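Side-chain contacts in tyrosine recombinase XerH (Helicobacter pylori, PDB 5JK0), which cuts and rejoins DNA at specific sites as a tyrosine recombinase, taking part in chromosome segregation: residues D[25-28]-D[29-32]; D[136-139]-D[140-144]; D[195-198]-D[199-203]; D[292-295]-D[296-300]. All coordinates share one frame; numbering follows the deposited sequence.

Interaction 1. Residues D[25-28]-D[29-32]. With nucleotides of chain G.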
loop_
_atom_site.group_PDB
_atom_site.type_symbol
_atom_site.label_atom_id
_atom_site.label_comp_id
_atom_site.label_asym_id
_atom_site.label_seq_id
_atom_site.Cartn_x
_atom_site.Cartn_y
_atom_site.Cartn_z
ATOM N N ARG D 25 23.437 22.540 -13.841
ATOM C CA ARG D 25 23.442 23.998 -13.814
ATOM C C ARG D 25 22.025 24.524 -13.635
ATOM O O ARG D 25 21.804 25.517 -12.943
ATOM C CB ARG D 25 24.055 24.578 -15.091
ATOM C CG ARG D 25 24.266 26.087 -15.022
ATOM C CD ARG D 25 24.672 26.671 -16.363
ATOM N NE ARG D 25 25.075 28.070 -16.243
ATOM C CZ ARG D 25 24.232 29.098 -16.256
ATOM N NH1 ARG D 25 24.692 30.337 -16.141
ATOM N NH2 ARG D 25 22.929 28.889 -16.381
ATOM N N TYR D 26 21.069 23.849 -14.265
ATOM C CA TYR D 26 19.664 24.215 -14.141
ATOM C C TYR D 26 19.177 24.045 -12.707
ATOM O O TYR D 26 18.432 24.879 -12.194
ATOM C CB TYR D 26 18.801 23.378 -15.086
ATOM C CG TYR D 26 17.335 23.378 -14.716
ATOM C CD1 TYR D 26 16.552 24.510 -14.907
ATOM C CD2 TYR D 26 16.734 22.249 -14.176
ATOM C CE1 TYR D 26 15.213 24.518 -14.567
ATOM C CE2 TYR D 26 15.395 22.246 -13.835
ATOM C CZ TYR D 26 14.640 23.383 -14.033
ATOM O OH TYR D 26 13.306 23.387 -13.696
ATOM N N LYS D 27 19.602 22.960 -12.069
ATOM C CA LYS D 27 19.213 22.691 -10.691
ATOM C C LYS D 27 19.797 23.737 -9.748
ATOM O O LYS D 27 19.163 24.116 -8.768
ATOM C CB LYS D 27 19.656 21.289 -10.266
ATOM C CG LYS D 27 19.086 20.172 -11.126
ATOM C CD LYS D 27 17.568 20.223 -11.188
ATOM C CE LYS D 27 16.942 19.913 -9.838
ATOM N NZ LYS D 27 15.453 19.906 -9.907
ATOM N N CYS D 28 21.000 24.210 -10.055
ATOM C CA CYS D 28 21.649 25.229 -9.236
ATOM C C CYS D 28 20.867 26.540 -9.240
ATOM O O CYS D 28 20.889 27.286 -8.261
ATOM C CB CYS D 28 23.080 25.476 -9.717
ATOM S SG CYS D 28 24.260 24.194 -9.240
ATOM N N THR D 29 20.175 26.813 -10.341
ATOM C CA THR D 29 19.411 28.048 -10.472
ATOM C C THR D 29 17.960 27.873 -10.034
ATOM O O THR D 29 17.286 28.847 -9.694
ATOM C CB THR D 29 19.437 28.573 -11.921
ATOM O OG1 THR D 29 18.833 27.610 -12.795
ATOM C CG2 THR D 29 20.868 28.830 -12.369
ATOM N N SER D 30 17.481 26.632 -10.036
ATOM C CA SER D 30 16.089 26.353 -9.697
ATOM C C SER D 30 15.913 25.959 -8.231
ATOM O O SER D 30 14.910 26.304 -7.608
ATOM C CB SER D 30 15.528 25.255 -10.603
ATOM O OG SER D 30 16.247 24.044 -10.445
ATOM N N LEU D 31 16.882 25.231 -7.684
ATOM C CA LEU D 31 16.827 24.844 -6.276
ATOM C C LEU D 31 17.100 26.050 -5.384
ATOM O O LEU D 31 17.593 27.077 -5.850
ATOM C CB LEU D 31 17.824 23.722 -5.974
ATOM C CG LEU D 31 17.539 22.368 -6.630
ATOM C CD1 LEU D 31 18.636 21.364 -6.297
ATOM C CD2 LEU D 31 16.176 21.839 -6.209
ATOM N N SER D 32 16.780 25.916 -4.101
ATOM C CA SER D 32 16.869 27.027 -3.159
ATOM C C SER D 32 18.295 27.541 -2.973
ATOM O O SER D 32 19.226 26.767 -2.744
ATOM C CB SER D 32 16.292 26.615 -1.803
ATOM O OG SER D 32 16.389 27.672 -0.865
ATOM P P DT G 20 13.681 23.851 -2.548
ATOM O OP1 DT G 20 12.986 25.146 -2.374
ATOM O OP2 DT G 20 14.814 23.744 -3.492
ATOM O "O5'" DT G 20 14.181 23.336 -1.119
ATOM C "C5'" DT G 20 13.272 23.288 -0.027
ATOM C "C4'" DT G 20 13.876 22.546 1.153
ATOM O "O4'" DT G 20 14.064 21.155 0.811
ATOM C "C3'" DT G 20 15.246 23.060 1.617
ATOM O "O3'" DT G 20 15.147 23.575 2.944
ATOM C "C2'" DT G 20 16.165 21.827 1.548
ATOM C "C1'" DT G 20 15.174 20.673 1.516
ATOM N N1 DT G 20 15.691 19.460 0.818
ATOM C C2 DT G 20 15.828 18.288 1.523
ATOM O O2 DT G 20 15.547 18.181 2.704
ATOM N N3 DT G 20 16.308 17.232 0.792
ATOM C C4 DT G 20 16.660 17.234 -0.545
ATOM O O4 DT G 20 17.084 16.233 -1.114
ATOM C C5 DT G 20 16.493 18.496 -1.227
ATOM C C7 DT G 20 16.841 18.621 -2.681
ATOM C C6 DT G 20 16.021 19.537 -0.520
ATOM P P DT G 19 12.773 19.175 -7.496
ATOM O OP1 DT G 19 11.838 19.525 -8.587
ATOM O OP2 DT G 19 14.185 18.851 -7.807
ATOM O "O5'" DT G 19 12.781 20.353 -6.414
ATOM C "C5'" DT G 19 11.547 20.834 -5.883
ATOM C "C4'" DT G 19 11.633 21.031 -4.376
ATOM O "O4'" DT G 19 11.572 19.745 -3.708
ATOM C "C3'" DT G 19 12.908 21.718 -3.874
ATOM O "O3'" DT G 19 12.572 22.771 -2.981
ATOM C "C2'" DT G 19 13.664 20.596 -3.161
ATOM C "C1'" DT G 19 12.522 19.722 -2.674
ATOM N N1 DT G 19 12.914 18.307 -2.421
ATOM C C2 DT G 19 12.718 17.766 -1.171
ATOM O O2 DT G 19 12.233 18.388 -0.242
ATOM N N3 DT G 19 13.111 16.460 -1.045
ATOM C C4 DT G 19 13.670 15.658 -2.022
ATOM O O4 DT G 19 13.990 14.493 -1.810
ATOM C C5 DT G 19 13.849 16.286 -3.310
ATOM C C7 DT G 19 14.446 15.514 -4.448
ATOM C C6 DT G 19 13.466 17.566 -3.446
#

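Interaction 2. Residues D[136-139]-D[140-144]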
loop_
_atom_site.group_PDB
_atom_site.type_symbol
_atom_site.label_atom_id
_atom_site.label_comp_id
_atom_site.label_asym_id
_atom_site.label_seq_id
_atom_site.Cartn_x
_atom_site.Cartn_y
_atom_site.Cartn_z
ATOM N N LEU D 136 17.068 13.745 -14.595
ATOM C CA LEU D 136 18.002 13.971 -15.693
ATOM C C LEU D 136 17.355 13.727 -17.053
ATOM O O LEU D 136 17.436 14.569 -17.946
ATOM C CB LEU D 136 19.234 13.076 -15.544
ATOM C CG LEU D 136 20.243 13.140 -16.693
ATOM C CD1 LEU D 136 20.812 14.546 -16.843
ATOM C CD2 LEU D 136 21.363 12.125 -16.497
ATOM N N PHE D 137 16.711 12.576 -17.205
ATOM C CA PHE D 137 16.149 12.186 -18.495
ATOM C C PHE D 137 14.803 12.853 -18.768
ATOM O O PHE D 137 14.365 12.929 -19.916
ATOM C CB PHE D 137 16.024 10.663 -18.577
ATOM C CG PHE D 137 17.349 9.958 -18.635
ATOM C CD1 PHE D 137 18.027 9.830 -19.837
ATOM C CD2 PHE D 137 17.926 9.439 -17.487
ATOM C CE1 PHE D 137 19.253 9.192 -19.895
ATOM C CE2 PHE D 137 19.151 8.800 -17.539
ATOM C CZ PHE D 137 19.815 8.678 -18.744
ATOM N N SER D 138 14.150 13.338 -17.716
ATOM C CA SER D 138 12.967 14.171 -17.894
ATOM C C SER D 138 13.402 15.515 -18.462
ATOM O O SER D 138 12.713 16.109 -19.290
ATOM C CB SER D 138 12.216 14.363 -16.575
ATOM O OG SER D 138 11.118 15.247 -16.736
ATOM N N TYR D 139 14.561 15.978 -18.008
ATOM C CA TYR D 139 15.144 17.227 -18.478
ATOM C C TYR D 139 15.585 17.116 -19.936
ATOM O O TYR D 139 15.374 18.034 -20.728
ATOM C CB TYR D 139 16.327 17.621 -17.589
ATOM C CG TYR D 139 17.063 18.867 -18.031
ATOM C CD1 TYR D 139 16.624 20.130 -17.649
ATOM C CD2 TYR D 139 18.204 18.779 -18.819
ATOM C CE1 TYR D 139 17.298 21.269 -18.049
ATOM C CE2 TYR D 139 18.882 19.912 -19.222
ATOM C CZ TYR D 139 18.427 21.153 -18.835
ATOM O OH TYR D 139 19.106 22.280 -19.237
ATOM N N ILE D 140 16.197 15.988 -20.285
ATOM C CA ILE D 140 16.660 15.761 -21.650
ATOM C C ILE D 140 15.486 15.699 -22.627
ATOM O O ILE D 140 15.558 16.235 -23.734
ATOM C CB ILE D 140 17.491 14.466 -21.756
ATOM C CG1 ILE D 140 18.737 14.556 -20.870
ATOM C CG2 ILE D 140 17.898 14.206 -23.197
ATOM C CD1 ILE D 140 19.594 13.306 -20.885
ATOM N N ASP D 141 14.399 15.056 -22.206
ATOM C CA ASP D 141 13.194 14.959 -23.029
ATOM C C ASP D 141 12.585 16.327 -23.324
ATOM O O ASP D 141 11.902 16.506 -24.331
ATOM C CB ASP D 141 12.144 14.075 -22.350
ATOM C CG ASP D 141 12.510 12.604 -22.372
ATOM O OD1 ASP D 141 13.398 12.219 -23.163
ATOM O OD2 ASP D 141 11.900 11.831 -21.602
ATOM N N LYS D 142 12.833 17.287 -22.440
ATOM C CA LYS D 142 12.211 18.601 -22.544
ATOM C C LYS D 142 13.137 19.660 -23.135
ATOM O O LYS D 142 12.711 20.787 -23.382
ATOM C CB LYS D 142 11.726 19.063 -21.168
ATOM C CG LYS D 142 10.658 18.178 -20.550
ATOM C CD LYS D 142 10.434 18.535 -19.091
ATOM C CE LYS D 142 9.459 17.575 -18.431
ATOM N NZ LYS D 142 9.309 17.864 -16.978
ATOM N N GLN D 143 14.398 19.304 -23.358
ATOM C CA GLN D 143 15.372 20.285 -23.828
ATOM C C GLN D 143 16.129 19.847 -25.079
ATOM O O GLN D 143 17.040 20.544 -25.526
ATOM C CB GLN D 143 16.375 20.610 -22.717
ATOM C CG GLN D 143 15.746 21.155 -21.439
ATOM C CD GLN D 143 14.993 22.457 -21.655
ATOM O OE1 GLN D 143 15.298 23.223 -22.569
ATOM N NE2 GLN D 143 14.001 22.710 -20.810
ATOM N N ASN D 144 15.765 18.701 -25.647
ATOM C CA ASN D 144 16.410 18.258 -26.876
ATOM C C ASN D 144 15.488 18.402 -28.082
ATOM O O ASN D 144 14.282 18.180 -27.981
ATOM C CB ASN D 144 16.895 16.808 -26.749
ATOM C CG ASN D 144 15.826 15.793 -27.108
ATOM O OD1 ASN D 144 15.687 15.403 -28.269
ATOM N ND2 ASN D 144 15.071 15.352 -26.112
#

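Interaction 3. Residues D[195-198]-D[199-203]. With nucleotides of chain H.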
loop_
_atom_site.group_PDB
_atom_site.type_symbol
_atom_site.label_atom_id
_atom_site.label_comp_id
_atom_site.label_asym_id
_atom_site.label_seq_id
_atom_site.Cartn_x
_atom_site.Cartn_y
_atom_site.Cartn_z
ATOM N N ALA D 195 37.049 27.123 28.579
ATOM C CA ALA D 195 36.472 28.425 28.906
ATOM C C ALA D 195 36.144 29.243 27.661
ATOM O O ALA D 195 35.325 30.161 27.709
ATOM C CB ALA D 195 37.416 29.203 29.810
ATOM N N LYS D 196 36.784 28.904 26.547
ATOM C CA LYS D 196 36.601 29.645 25.306
ATOM C C LYS D 196 35.307 29.269 24.587
ATOM O O LYS D 196 34.789 30.049 23.788
ATOM C CB LYS D 196 37.794 29.418 24.375
ATOM N N VAL D 197 34.785 28.078 24.868
ATOM C CA VAL D 197 33.611 27.588 24.150
ATOM C C VAL D 197 32.466 27.142 25.060
ATOM O O VAL D 197 31.384 26.813 24.575
ATOM C CB VAL D 197 33.970 26.400 23.229
ATOM C CG1 VAL D 197 35.121 26.767 22.301
ATOM C CG2 VAL D 197 34.313 25.171 24.055
ATOM N N ARG D 198 32.696 27.130 26.369
ATOM C CA ARG D 198 31.701 26.601 27.300
ATOM C C ARG D 198 30.425 27.441 27.334
ATOM O O ARG D 198 29.321 26.901 27.284
ATOM C CB ARG D 198 32.281 26.493 28.710
ATOM C CG ARG D 198 31.357 25.788 29.688
ATOM C CD ARG D 198 32.063 25.460 30.992
ATOM N NE ARG D 198 31.234 24.627 31.857
ATOM C CZ ARG D 198 30.430 25.098 32.804
ATOM N NH1 ARG D 198 29.710 24.264 33.541
ATOM N NH2 ARG D 198 30.348 26.404 33.016
ATOM N N ALA D 199 30.583 28.757 27.421
ATOM C CA ALA D 199 29.439 29.662 27.473
ATOM C C ALA D 199 28.617 29.592 26.190
ATOM O O ALA D 199 27.389 29.517 26.230
ATOM C CB ALA D 199 29.905 31.089 27.726
ATOM N N ARG D 200 29.307 29.610 25.055
ATOM C CA ARG D 200 28.657 29.592 23.750
ATOM C C ARG D 200 27.912 28.286 23.491
ATOM O O ARG D 200 26.756 28.293 23.071
ATOM C CB ARG D 200 29.688 29.823 22.645
ATOM C CG ARG D 200 29.117 29.795 21.238
ATOM C CD ARG D 200 30.229 29.726 20.208
ATOM N NE ARG D 200 31.003 28.494 20.336
ATOM C CZ ARG D 200 32.148 28.259 19.703
ATOM N NH1 ARG D 200 32.661 29.176 18.894
ATOM N NH2 ARG D 200 32.780 27.107 19.882
ATOM N N ASN D 201 28.584 27.168 23.742
ATOM C CA ASN D 201 28.022 25.857 23.444
ATOM C C ASN D 201 26.856 25.484 24.354
ATOM O O ASN D 201 25.875 24.898 23.899
ATOM C CB ASN D 201 29.109 24.785 23.528
ATOM C CG ASN D 201 30.165 24.944 22.451
ATOM O OD1 ASN D 201 30.237 25.978 21.786
ATOM N ND2 ASN D 201 30.992 23.920 22.275
ATOM N N ARG D 202 26.963 25.820 25.636
ATOM C CA ARG D 202 25.885 25.534 26.575
ATOM C C ARG D 202 24.621 26.298 26.200
ATOM O O ARG D 202 23.528 25.736 26.200
ATOM C CB ARG D 202 26.300 25.876 28.007
ATOM C CG ARG D 202 27.238 24.863 28.638
ATOM C CD ARG D 202 27.198 24.955 30.153
ATOM N NE ARG D 202 27.575 26.281 30.632
ATOM C CZ ARG D 202 27.393 26.700 31.880
ATOM N NH1 ARG D 202 27.768 27.922 32.233
ATOM N NH2 ARG D 202 26.835 25.898 32.776
ATOM N N LEU D 203 24.778 27.577 25.873
ATOM C CA LEU D 203 23.648 28.409 25.478
ATOM C C LEU D 203 23.010 27.903 24.187
ATOM O O LEU D 203 21.789 27.892 24.053
ATOM C CB LEU D 203 24.086 29.866 25.311
ATOM C CG LEU D 203 23.010 30.855 24.855
ATOM C CD1 LEU D 203 21.852 30.891 25.841
ATOM C CD2 LEU D 203 23.600 32.243 24.668
ATOM P P DG H 4 35.517 26.798 17.016
ATOM O OP1 DG H 4 35.620 27.792 15.926
ATOM O OP2 DG H 4 34.939 27.198 18.319
ATOM O "O5'" DG H 4 34.707 25.518 16.490
ATOM C "C5'" DG H 4 34.225 25.464 15.147
ATOM C "C4'" DG H 4 35.342 25.126 14.173
ATOM O "O4'" DG H 4 36.123 24.027 14.689
ATOM C "C3'" DG H 4 34.878 24.650 12.810
ATOM O "O3'" DG H 4 34.606 25.763 11.969
ATOM C "C2'" DG H 4 36.084 23.856 12.312
ATOM C "C1'" DG H 4 36.706 23.318 13.610
ATOM N N9 DG H 4 36.497 21.886 13.821
ATOM C C8 DG H 4 35.939 21.286 14.925
ATOM N N7 DG H 4 35.885 19.986 14.840
ATOM C C5 DG H 4 36.444 19.701 13.600
ATOM C C6 DG H 4 36.653 18.456 12.959
ATOM O O6 DG H 4 36.375 17.323 13.374
ATOM N N1 DG H 4 37.248 18.614 11.709
ATOM C C2 DG H 4 37.597 19.820 11.150
ATOM N N2 DG H 4 38.160 19.771 9.934
ATOM N N3 DG H 4 37.408 20.994 11.742
ATOM C C4 DG H 4 36.828 20.860 12.960
HETATM O O HOH W 1 32.375 30.878 25.174
#

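Interaction 4. Residues D[292-295]-D[296-300]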
loop_
_atom_site.group_PDB
_atom_site.type_symbol
_atom_site.label_atom_id
_atom_site.label_comp_id
_atom_site.label_asym_id
_atom_site.label_seq_id
_atom_site.Cartn_x
_atom_site.Cartn_y
_atom_site.Cartn_z
ATOM N N GLN D 292 29.153 18.124 19.588
ATOM C CA GLN D 292 29.013 18.592 20.961
ATOM C C GLN D 292 27.796 17.969 21.637
ATOM O O GLN D 292 27.812 17.701 22.838
ATOM C CB GLN D 292 28.917 20.119 21.001
ATOM C CG GLN D 292 30.197 20.824 20.586
ATOM C CD GLN D 292 31.354 20.521 21.518
ATOM O OE1 GLN D 292 31.185 20.455 22.735
ATOM N NE2 GLN D 292 32.538 20.327 20.948
ATOM N N VAL D 293 26.742 17.741 20.860
ATOM C CA VAL D 293 25.523 17.128 21.379
ATOM C C VAL D 293 25.739 15.648 21.689
ATOM O O VAL D 293 25.401 15.179 22.778
ATOM C CB VAL D 293 24.350 17.278 20.389
ATOM C CG1 VAL D 293 23.193 16.370 20.782
ATOM C CG2 VAL D 293 23.898 18.730 20.323
ATOM N N GLU D 294 26.307 14.924 20.729
ATOM C CA GLU D 294 26.593 13.501 20.897
ATOM C C GLU D 294 27.515 13.256 22.088
ATOM O O GLU D 294 27.377 12.261 22.801
ATOM C CB GLU D 294 27.226 12.926 19.627
ATOM C CG GLU D 294 27.518 11.435 19.703
ATOM C CD GLU D 294 28.500 10.976 18.640
ATOM O OE1 GLU D 294 29.262 11.822 18.124
ATOM O OE2 GLU D 294 28.510 9.768 18.322
ATOM N N ARG D 295 28.451 14.177 22.295
ATOM C CA ARG D 295 29.412 14.081 23.388
ATOM C C ARG D 295 28.726 14.134 24.751
ATOM O O ARG D 295 29.108 13.419 25.676
ATOM C CB ARG D 295 30.449 15.200 23.270
ATOM C CG ARG D 295 31.493 15.219 24.370
ATOM C CD ARG D 295 32.587 16.229 24.055
ATOM N NE ARG D 295 33.514 16.400 25.167
ATOM C CZ ARG D 295 33.416 17.363 26.078
ATOM N NH1 ARG D 295 32.429 18.246 26.007
ATOM N NH2 ARG D 295 34.305 17.445 27.058
ATOM N N ILE D 296 27.708 14.983 24.867
ATOM C CA ILE D 296 26.956 15.116 26.110
ATOM C C ILE D 296 26.042 13.910 26.316
ATOM O O ILE D 296 25.856 13.440 27.439
ATOM C CB ILE D 296 26.118 16.410 26.124
ATOM C CG1 ILE D 296 27.026 17.631 25.966
ATOM C CG2 ILE D 296 25.314 16.520 27.409
ATOM C CD1 ILE D 296 26.291 18.948 26.052
ATOM N N ILE D 297 25.484 13.411 25.218
ATOM C CA ILE D 297 24.610 12.244 25.255
ATOM C C ILE D 297 25.354 11.006 25.752
ATOM O O ILE D 297 24.848 10.266 26.597
ATOM C CB ILE D 297 24.004 11.965 23.866
ATOM C CG1 ILE D 297 23.053 13.096 23.472
ATOM C CG2 ILE D 297 23.268 10.637 23.855
ATOM C CD1 ILE D 297 22.405 12.909 22.126
ATOM N N ASN D 298 26.560 10.791 25.232
ATOM C CA ASN D 298 27.391 9.674 25.667
ATOM C C ASN D 298 27.765 9.796 27.139
ATOM O O ASN D 298 27.806 8.804 27.865
ATOM C CB ASN D 298 28.659 9.580 24.816
ATOM C CG ASN D 298 28.371 9.187 23.381
ATOM O OD1 ASN D 298 27.337 8.590 23.083
ATOM N ND2 ASN D 298 29.290 9.517 22.482
ATOM N N PHE D 299 28.035 11.024 27.569
ATOM C CA PHE D 299 28.397 11.298 28.954
ATOM C C PHE D 299 27.237 10.998 29.898
ATOM O O PHE D 299 27.445 10.654 31.061
ATOM C CB PHE D 299 28.842 12.755 29.105
ATOM C CG PHE D 299 29.207 13.136 30.511
ATOM C CD1 PHE D 299 30.444 12.799 31.035
ATOM C CD2 PHE D 299 28.317 13.839 31.307
ATOM C CE1 PHE D 299 30.784 13.150 32.327
ATOM C CE2 PHE D 299 28.651 14.193 32.599
ATOM C CZ PHE D 299 29.886 13.849 33.110
ATOM N N ALA D 300 26.017 11.130 29.388
ATOM C CA ALA D 300 24.819 10.876 30.180
ATOM C C ALA D 300 24.370 9.426 30.054
ATOM O O ALA D 300 23.451 8.989 30.746
ATOM C CB ALA D 300 23.700 11.815 29.762
#

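Interaction 1. Residues D[25-28]-D[29-32]
Y26 and K27 meet T29, S30 and L31 where helix 12-30 of the SAM-like N-terminal domain runs out against bound DNA. The chain leaves helical geometry at L31, and the carbonyl of Y26 gathers three donors in this last turn. T29 OG1 reaches Y26 O at 2.8 Å, S30 OG reaches the same Y26 O at 2.9 Å, and the S30 amide supplies the third bond. Both hydroxyls fold back on the helix because each sits between its own backbone N and carbonyl carbon (chi1 62° in T29, 61° in S30), and each approaches tilted out of the carbonyl plane.

The buried side is made by C28, K27 and L31. C28 packs against L46 of helix 39-48 and against L70 and I73. L31 lays CG against K27 CE at 4.1 Å, the two side chains crossing at an angle, while L31 CD2 lies 3.7 Å from O5' of DT19 of chain G.

The solvent side carries T29, S30 and the Y26 ring, although the two hydroxyls there are tightly bonded to Y26 O. S30 CB rests over one face of the Y26 ring as a CH-pi contact, 4.2 Å from its centroid.

Backbone and side chain share the grip on the DNA. S32 N donates to OP2 of DT20 of chain G, and K27, bent at chi2 and chi3, brings NZ to 2.7 Å from OP2 of DT19 of chain G.

Interaction 2. Residues D[136-139]-D[140-144]
L136 and F137 are bonded through their carbonyls to the amides of I140 and D141 in regular i to i+4 fashion, and one residue on the pattern slackens: K142 N bonds to Y139 O at 3.2 Å and weakly to S138 O. Y139 and Q143 meet through ring and chain. Q143 CG, beside its own backbone N (chi1 -58°), comes over one face of the Y139 ring, 3.8 Å from the ring centroid, a CH-pi contact; the ring and amide planes are 33° apart. On another side of the helix I140 CD1 touches both L136 CG (4.2 Å) and F137 CD1 (4.0 Å), the I140 and F137 side chains running side by side. K142 stretches back along the helix, extended beyond CG; its NZ makes a weak bond to S138 OG, and the side chain also packs on N155 of a neighbouring subunit. N144 ND2 folds back to I140 O in a nearly straight bond of 2.6 Å, while its OD1 accepts from the amide of Y152. D141 turns its carboxylate to the amides of Y154 and N155. Within the SAM-like domain, this end of helix 123-143 is packed against helix 12-30, where F23 meets Y139 edge-to-face, and L136 and F137 touch L80 and F83 of helix 74-93.

Interaction 3. Residues D[195-198]-D[199-203]
R198 and R202, one turn apart at the start of helix 198-211, lay their guanidinium groups over each other. R198 NH2 lies over the centre of the R202 group, 3.1 Å from R202 NH1, with the two planes 31° apart. R202 NH2 forms a salt bridge to the D189 carboxylate, which probably does most to ease the repulsion; R198 NH1 bonds to the D189 backbone carbonyl.

R200 runs instead to the DNA backbone. Its CB lies 4.0 Å from V197 O; with CG anti to the backbone N (chi1 179°), the chain then runs out to a bend at chi3, the side chain packing on W261 of helix 255-264 and on F276. There NE donates to N201 OD1 at 3.0 Å, nearly along the C=O axis and in the guanidinium plane. Beyond CZ both terminal nitrogens turn to OP2 of DG4 of chain H: NH2 bonds to that OP2 at 2.7 Å, NH1 only weakly at 3.1 Å. NH2 also bonds weakly to N201 OD1 and has V197 CG1 3.4 Å away, while NH1 bonds to the carbonyl of C277. N201 is thus a second-shell residue, and its own ND2 is bonded to Y288.

V197 is the N-cap residue; its carbonyl accepts the N201 amide at 2.9 Å, and the carbonyl of R198 accepts the R202 amide in the next bond along. The side-chain carbonyl of N201 and the phosphate, both in the guanidinium plane, hold R200 flat: a DNA-backbone contact by the tyrosine recombinase catalytic domain near a helix N-terminus.

Interaction 4. Residues D[292-295]-D[296-300]
V293 against I297 is an i to i+4 apolar contact along helix 286-300, within the catalytic domain of the tyrosine recombinase fold. V293 CG1 meets I297 CD1 at 3.8 Å, the two side chains crossing at an angle. CG1 of V293 stands anti to the backbone N (chi1 167°), which places it beside CD1 of I297. The I297 amide bonds to V293 O at 3.0 Å, in the carbonyl plane, so backbone and side chains tie the same two residues together.

I296 joins this buried side. Its CG1 passes 3.2 Å from Q292 O, and the side chain packs on F184 of helix 178-190 and on I205 of helix 198-211. V293 also touches I205, so the hydrophobic side of the helix packs on both of these helices. The V293 side chain is about 9 Å from that of H310, a predicted active-site residue, and thus near the probable catalytic centre without being part of it.

Another flank is polar. E294 and N298 lie one turn apart and share R303: E294 OE2 forms a salt bridge to R303 NH1, and N298 OD1 accepts a hydrogen bond from that same nitrogen. On a further side, R295, extended from CG to NE, sends NH2 to the carbonyl of E192. Between E294 and N298 the approach is through carbon, N298 ND2 lying 3.8 Å from E294 CG, with the carboxylate and amide planes 55° apart.

How the interactions relate
The four contacts form two pairs on opposite sides of the chain's centre. Interactions 1 and 2 belong to the SAM-like domain; their centres are 15 Å apart and they touch where Y26 CB packs on Y139 CE1 at 3.9 Å. Interactions 3 and 4 belong to the catalytic domain, also with centres 15 Å apart, and pack together at N201 ND2 and Q292 OE1, 3.5 Å apart. Between the pairs, centres lie 37 to 51 Å apart. Interaction 1 binds two phosphates of chain G and interaction 3 one of chain H, so both domains hold the DNA backbone. Interaction 4 alone comes near the predicted active site, its V293 side chain about 10 Å from that of R313.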